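Local coordinates for nucleocapsid (Crimean-congo hemorrhagic fever virus, PDB 4AKL), which binds single- and double-stranded RNA, probably takes part in packaging the viral genome, and probably also cuts double-stranded DNA without sequence specificity, at residues K157-I162 and C426-V431; K432-Q437 and A450-L455. One frame throughout, in Å; residues are numbered along the deposited sequence.

Contact 1 (K157-I162 and C426-V431)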
loop_
_atom_site.group_PDB
_atom_site.type_symbol
_atom_site.label_atom_id
_atom_site.label_comp_id
_atom_site.label_asym_id
_atom_site.label_seq_id
_atom_site.Cartn_x
_atom_site.Cartn_y
_atom_site.Cartn_z
ATOM N N LYS A 157 -6.948 -20.720 -5.923
ATOM C CA LYS A 157 -6.731 -22.159 -5.854
ATOM C C LYS A 157 -5.644 -22.472 -4.848
ATOM O O LYS A 157 -4.526 -22.002 -4.991
ATOM C CB LYS A 157 -6.314 -22.714 -7.213
ATOM C CG LYS A 157 -6.050 -24.207 -7.209
ATOM C CD LYS A 157 -7.325 -24.991 -7.114
ATOM C CE LYS A 157 -7.072 -26.367 -6.537
ATOM N NZ LYS A 157 -5.778 -26.957 -6.975
ATOM N N VAL A 158 -5.983 -23.270 -3.833
ATOM C CA VAL A 158 -5.039 -23.736 -2.822
ATOM C C VAL A 158 -5.239 -25.231 -2.677
ATOM O O VAL A 158 -6.269 -25.711 -3.062
ATOM C CB VAL A 158 -5.273 -23.054 -1.442
ATOM C CG1 VAL A 158 -5.107 -21.516 -1.545
ATOM C CG2 VAL A 158 -6.629 -23.408 -0.873
ATOM N N PRO A 159 -4.255 -25.964 -2.121
ATOM C CA PRO A 159 -4.420 -27.368 -1.764
ATOM C C PRO A 159 -5.578 -27.598 -0.794
ATOM O O PRO A 159 -5.787 -26.774 0.081
ATOM C CB PRO A 159 -3.119 -27.716 -1.045
ATOM C CG PRO A 159 -2.200 -26.680 -1.363
ATOM C CD PRO A 159 -2.892 -25.493 -1.853
ATOM N N GLY A 160 -6.299 -28.722 -0.968
ATOM C CA GLY A 160 -7.454 -29.089 -0.139
ATOM C C GLY A 160 -7.226 -29.060 1.366
ATOM O O GLY A 160 -8.131 -28.727 2.131
ATOM N N GLU A 161 -6.020 -29.401 1.794
ATOM C CA GLU A 161 -5.694 -29.452 3.210
ATOM C C GLU A 161 -5.545 -28.089 3.914
ATOM O O GLU A 161 -5.401 -28.051 5.135
ATOM C CB GLU A 161 -4.418 -30.284 3.426
ATOM C CG GLU A 161 -3.160 -29.728 2.753
ATOM C CD GLU A 161 -1.864 -30.272 3.363
ATOM O OE1 GLU A 161 -1.749 -30.322 4.615
ATOM O OE2 GLU A 161 -0.953 -30.653 2.582
ATOM N N ILE A 162 -5.544 -26.979 3.177
ATOM C CA ILE A 162 -5.549 -25.667 3.819
ATOM C C ILE A 162 -6.780 -24.838 3.461
ATOM O O ILE A 162 -6.852 -23.683 3.837
ATOM C CB ILE A 162 -4.270 -24.899 3.527
ATOM C CG1 ILE A 162 -4.220 -24.402 2.073
ATOM C CG2 ILE A 162 -3.056 -25.776 3.862
ATOM C CD1 ILE A 162 -3.160 -23.356 1.850
ATOM N N CYS A 426 3.006 -20.292 -1.677
ATOM C CA CYS A 426 2.725 -19.008 -1.106
ATOM C C CYS A 426 1.637 -19.148 -0.052
ATOM O O CYS A 426 1.827 -18.760 1.133
ATOM C CB CYS A 426 2.267 -18.035 -2.174
ATOM S SG CYS A 426 2.010 -16.348 -1.514
ATOM N N ALA A 427 0.500 -19.693 -0.474
ATOM C CA ALA A 427 -0.637 -19.812 0.428
ATOM C C ALA A 427 -0.306 -20.791 1.573
ATOM O O ALA A 427 -0.605 -20.526 2.733
ATOM C CB ALA A 427 -1.870 -20.223 -0.328
ATOM N N ARG A 428 0.343 -21.903 1.278
ATOM C CA ARG A 428 0.669 -22.813 2.373
ATOM C C ARG A 428 1.441 -22.095 3.486
ATOM O O ARG A 428 1.154 -22.306 4.662
ATOM C CB ARG A 428 1.432 -24.022 1.890
ATOM C CG ARG A 428 0.536 -24.988 1.144
ATOM C CD ARG A 428 1.271 -26.221 0.727
ATOM N NE ARG A 428 1.923 -26.065 -0.584
ATOM C CZ ARG A 428 3.233 -26.231 -0.862
ATOM N NH1 ARG A 428 4.141 -26.566 0.062
ATOM N NH2 ARG A 428 3.638 -26.058 -2.099
ATOM N N THR A 429 2.382 -21.250 3.098
ATOM C CA THR A 429 3.275 -20.603 4.028
ATOM C C THR A 429 2.579 -19.478 4.827
ATOM O O THR A 429 2.858 -19.307 6.029
ATOM C CB THR A 429 4.472 -20.051 3.262
ATOM O OG1 THR A 429 5.069 -21.108 2.507
ATOM C CG2 THR A 429 5.513 -19.372 4.216
ATOM N N ILE A 430 1.704 -18.709 4.167
ATOM C CA ILE A 430 0.860 -17.704 4.824
ATOM C C ILE A 430 0.007 -18.333 5.921
ATOM O O ILE A 430 -0.059 -17.834 7.014
ATOM C CB ILE A 430 -0.066 -16.995 3.805
ATOM C CG1 ILE A 430 0.740 -16.020 2.923
ATOM C CG2 ILE A 430 -1.174 -16.205 4.503
ATOM C CD1 ILE A 430 -0.008 -15.372 1.730
ATOM N N VAL A 431 -0.641 -19.445 5.585
ATOM C CA VAL A 431 -1.530 -20.200 6.481
ATOM C C VAL A 431 -0.779 -20.760 7.698
ATOM O O VAL A 431 -1.271 -20.689 8.855
ATOM C CB VAL A 431 -2.231 -21.375 5.687
ATOM C CG1 VAL A 431 -2.736 -22.426 6.588
ATOM C CG2 VAL A 431 -3.327 -20.822 4.814
#

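Contact 2 (K432-Q437 and A450-L455)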
loop_
_atom_site.group_PDB
_atom_site.type_symbol
_atom_site.label_atom_id
_atom_site.label_comp_id
_atom_site.label_asym_id
_atom_site.label_seq_id
_atom_site.Cartn_x
_atom_site.Cartn_y
_atom_site.Cartn_z
ATOM N N LYS A 432 0.399 -21.316 7.441
ATOM C CA LYS A 432 1.177 -21.893 8.494
ATOM C C LYS A 432 1.602 -20.774 9.443
ATOM O O LYS A 432 1.602 -20.999 10.654
ATOM C CB LYS A 432 2.368 -22.715 7.995
ATOM C CG LYS A 432 2.661 -23.948 8.893
ATOM C CD LYS A 432 1.518 -25.006 8.711
ATOM C CE LYS A 432 1.912 -26.418 8.900
ATOM N NZ LYS A 432 1.879 -26.926 10.290
ATOM N N LEU A 433 1.903 -19.571 8.931
ATOM C CA LEU A 433 2.228 -18.445 9.832
ATOM C C LEU A 433 1.031 -17.987 10.669
ATOM O O LEU A 433 1.193 -17.628 11.852
ATOM C CB LEU A 433 2.785 -17.249 9.117
ATOM C CG LEU A 433 4.168 -17.493 8.559
ATOM C CD1 LEU A 433 4.432 -16.522 7.422
ATOM C CD2 LEU A 433 5.257 -17.388 9.650
ATOM N N PHE A 434 -0.140 -17.983 10.060
ATOM C CA PHE A 434 -1.354 -17.669 10.753
ATOM C C PHE A 434 -1.596 -18.689 11.893
ATOM O O PHE A 434 -1.846 -18.289 12.987
ATOM C CB PHE A 434 -2.548 -17.660 9.777
ATOM C CG PHE A 434 -3.886 -17.403 10.445
ATOM C CD1 PHE A 434 -4.272 -16.110 10.794
ATOM C CD2 PHE A 434 -4.758 -18.430 10.702
ATOM C CE1 PHE A 434 -5.513 -15.888 11.387
ATOM C CE2 PHE A 434 -6.013 -18.192 11.303
ATOM C CZ PHE A 434 -6.365 -16.935 11.641
ATOM N N GLU A 435 -1.488 -19.979 11.603
ATOM C CA GLU A 435 -1.751 -21.020 12.573
ATOM C C GLU A 435 -0.777 -20.868 13.721
ATOM O O GLU A 435 -1.153 -20.948 14.888
ATOM C CB GLU A 435 -1.715 -22.410 11.924
ATOM C CG GLU A 435 -2.928 -22.626 10.928
ATOM C CD GLU A 435 -2.799 -23.861 10.016
ATOM O OE1 GLU A 435 -1.658 -24.280 9.674
ATOM O OE2 GLU A 435 -3.853 -24.423 9.634
ATOM N N ILE A 436 0.477 -20.596 13.390
ATOM C CA ILE A 436 1.494 -20.355 14.410
ATOM C C ILE A 436 1.143 -19.125 15.280
ATOM O O ILE A 436 1.208 -19.220 16.540
ATOM C CB ILE A 436 2.884 -20.229 13.794
ATOM C CG1 ILE A 436 3.328 -21.554 13.200
ATOM C CG2 ILE A 436 3.921 -19.786 14.826
ATOM C CD1 ILE A 436 4.504 -21.404 12.291
ATOM N N GLN A 437 0.778 -17.994 14.661
ATOM C CA GLN A 437 0.352 -16.791 15.433
ATOM C C GLN A 437 -0.821 -17.148 16.335
ATOM O O GLN A 437 -0.879 -16.699 17.518
ATOM C CB GLN A 437 -0.110 -15.568 14.589
ATOM C CG GLN A 437 0.812 -15.057 13.473
ATOM C CD GLN A 437 0.292 -13.785 12.704
ATOM O OE1 GLN A 437 0.575 -13.557 11.456
ATOM N NE2 GLN A 437 -0.430 -12.933 13.455
ATOM N N ALA A 450 -0.208 -9.705 10.337
ATOM C CA ALA A 450 0.677 -9.737 9.150
ATOM C C ALA A 450 0.297 -10.804 8.095
ATOM O O ALA A 450 0.279 -10.527 6.927
ATOM C CB ALA A 450 2.147 -9.969 9.546
ATOM N N SER A 451 -0.000 -12.007 8.538
ATOM C CA SER A 451 -0.358 -13.107 7.620
ATOM C C SER A 451 -1.649 -12.831 6.877
ATOM O O SER A 451 -1.781 -13.234 5.731
ATOM C CB SER A 451 -0.455 -14.430 8.389
ATOM O OG SER A 451 -1.404 -14.298 9.437
ATOM N N GLU A 452 -2.600 -12.151 7.521
ATOM C CA GLU A 452 -3.837 -11.707 6.835
ATOM C C GLU A 452 -3.574 -10.632 5.763
ATOM O O GLU A 452 -4.157 -10.708 4.667
ATOM C CB GLU A 452 -4.893 -11.218 7.827
ATOM C CG GLU A 452 -5.440 -12.351 8.624
ATOM C CD GLU A 452 -6.479 -11.960 9.610
ATOM O OE1 GLU A 452 -6.844 -10.792 9.643
ATOM O OE2 GLU A 452 -6.942 -12.842 10.362
ATOM N N HIS A 453 -2.687 -9.666 6.078
ATOM C CA HIS A 453 -2.231 -8.619 5.141
ATOM C C HIS A 453 -1.594 -9.344 3.935
ATOM O O HIS A 453 -1.856 -9.011 2.788
ATOM C CB HIS A 453 -1.249 -7.714 5.938
ATOM C CG HIS A 453 -0.673 -6.540 5.211
ATOM N ND1 HIS A 453 -1.441 -5.528 4.655
ATOM C CD2 HIS A 453 0.618 -6.188 5.000
ATOM C CE1 HIS A 453 -0.638 -4.620 4.115
ATOM N NE2 HIS A 453 0.617 -4.996 4.312
ATOM N N LEU A 454 -0.753 -10.352 4.226
ATOM C CA LEU A 454 -0.120 -11.116 3.156
ATOM C C LEU A 454 -1.151 -11.851 2.264
ATOM O O LEU A 454 -1.037 -11.800 1.073
ATOM C CB LEU A 454 0.896 -12.107 3.687
ATOM C CG LEU A 454 2.222 -11.561 4.235
ATOM C CD1 LEU A 454 2.961 -12.750 4.934
ATOM C CD2 LEU A 454 3.148 -10.843 3.180
ATOM N N LEU A 455 -2.132 -12.516 2.851
ATOM C CA LEU A 455 -3.190 -13.182 2.070
ATOM C C LEU A 455 -3.974 -12.217 1.186
ATOM O O LEU A 455 -4.263 -12.503 0.025
ATOM C CB LEU A 455 -4.165 -13.934 2.987
ATOM C CG LEU A 455 -5.287 -14.760 2.305
ATOM C CD1 LEU A 455 -4.722 -15.789 1.363
ATOM C CD2 LEU A 455 -6.212 -15.428 3.338
#

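Contact 1 (K157-I162 and C426-V431)
In the globular, helix-rich body of this nairovirus nucleocapsid, the loop 157-162, which leads from the short strand 155-156 into helix 163-181, lies against the first turns of helix 425-440. The leading side chain is Ile162, which stands at the N-cap position of helix 163-181 and points its side chain at the neighbouring helix. Its CG1 sits between the backbone N and the carbonyl carbon (chi1 72°), a crowded position, and with chi2 extended CD1 becomes the leading atom. That methyl comes tip-first onto the backbone between Ala427 and Arg428, with Ile162 CD1 3.8 Å from Ala427 C. The methyl CB of Ala427 lies to one side of it, and Val431, one turn further on, supplies CG2, at 3.9 Å from Ile162 CD1. Small alanine suits this place because a single methyl lets the loop come close to the helix backbone. Val158 uses the same methyl from the strand side: its CG1, beside the backbone N, meets Ala427 CB at 3.7 Å. Pro159 and Arg428 lie across each other at about a right angle, the rigid proline ring presenting CG to the arginine's aliphatic part, 4.1 Å from Arg428 CD. Here the arginine serves as a hydrocarbon arm: CG and CD pack on the proline and CG also touches Ile162 CD1, while a bend at chi3 (-88°) turns the guanidinium aside, where NE makes a hydrogen bond to the carbonyl O of Asn423. The contact between the segments is apolar; polar bonds, such as Lys157 O to Asn424 ND2, lie at its border. Pro159 to Ile162 form a type I beta turn running into helix 163-181, closed by the hydrogen bond from Ile162 N to Pro159 O at 3.1 Å.

Contact 2 (K432-Q437 and A450-L455)
Helices 425-440 and 450-460 form an antiparallel helical hairpin, joined by a short connection; the axes of segments 432-437 and 450-455 cross at -159° and approach to 9.2 Å. Polar contact centres on Ser451, in the first turn of the second helix, and Gln437 of the first. With CG beside its own backbone N and the chain extended beyond it, Gln437 reaches across the groove and presents OE1 to the serine. Ser451 OG, in the crowded position between its backbone N and carbonyl carbon, is thereby turned toward Gln437 OE1 and donates to it over 2.9 Å. The hydroxyl lies above the amide plane, 61° out of it, so the bond misses the lone-pair directions of the oxygen. A second, weak bond runs from Ser451 N to the same OE1 at 3.4 Å, so one amide oxygen receives both a side-chain and a backbone donor; in the first turn of a helix such an N-H lacks the usual acceptor one turn earlier. Serine suits the closest point of the pair, Phe434 CA to Ser451 CA being 5.6 Å, because it is small and can bond in a buried setting.

Van der Waals contact flanks this bond. Leu433 CB packs on Ser451 CB, while CB of Phe434 lies 3.6 Å from Ser451 OG, which sits at the edge of the phenyl ring, in its plane. CG of Phe434 is anti to the backbone N, which sends the ring away from its own helix backbone to touch Glu168 and Met169 of helix 163-181. The extended Glu452 crosses Phe434 obliquely, its carboxylate turned 29° from the ring plane. Asp172 close to OE2 could raise one acid's pKa, partly offset by a long, weak ion pair of OE1 with Arg176. Glu452 OE2 meets Phe434 CE1 at 3.5 Å.

Both contacts are buried and share helix 425-440, contact 1 taking its first turns and contact 2 the turns that follow; their centres lie 11 Å apart. Contact 1 joins parts distant in sequence and packs a loop on a helix with apolar groups, leaving polar ends to partners elsewhere. Contact 2 pairs two helices that are near neighbours in the chain, and adds a buried amide-hydroxyl bond and a carboxylate to its packing. Ile430, on the shared helix, links the two regions: its CG2 lies 3.3 Å from Ser451 O. Helix 163-181 touches both, through Val166 near Val431 and Met169 near Phe434.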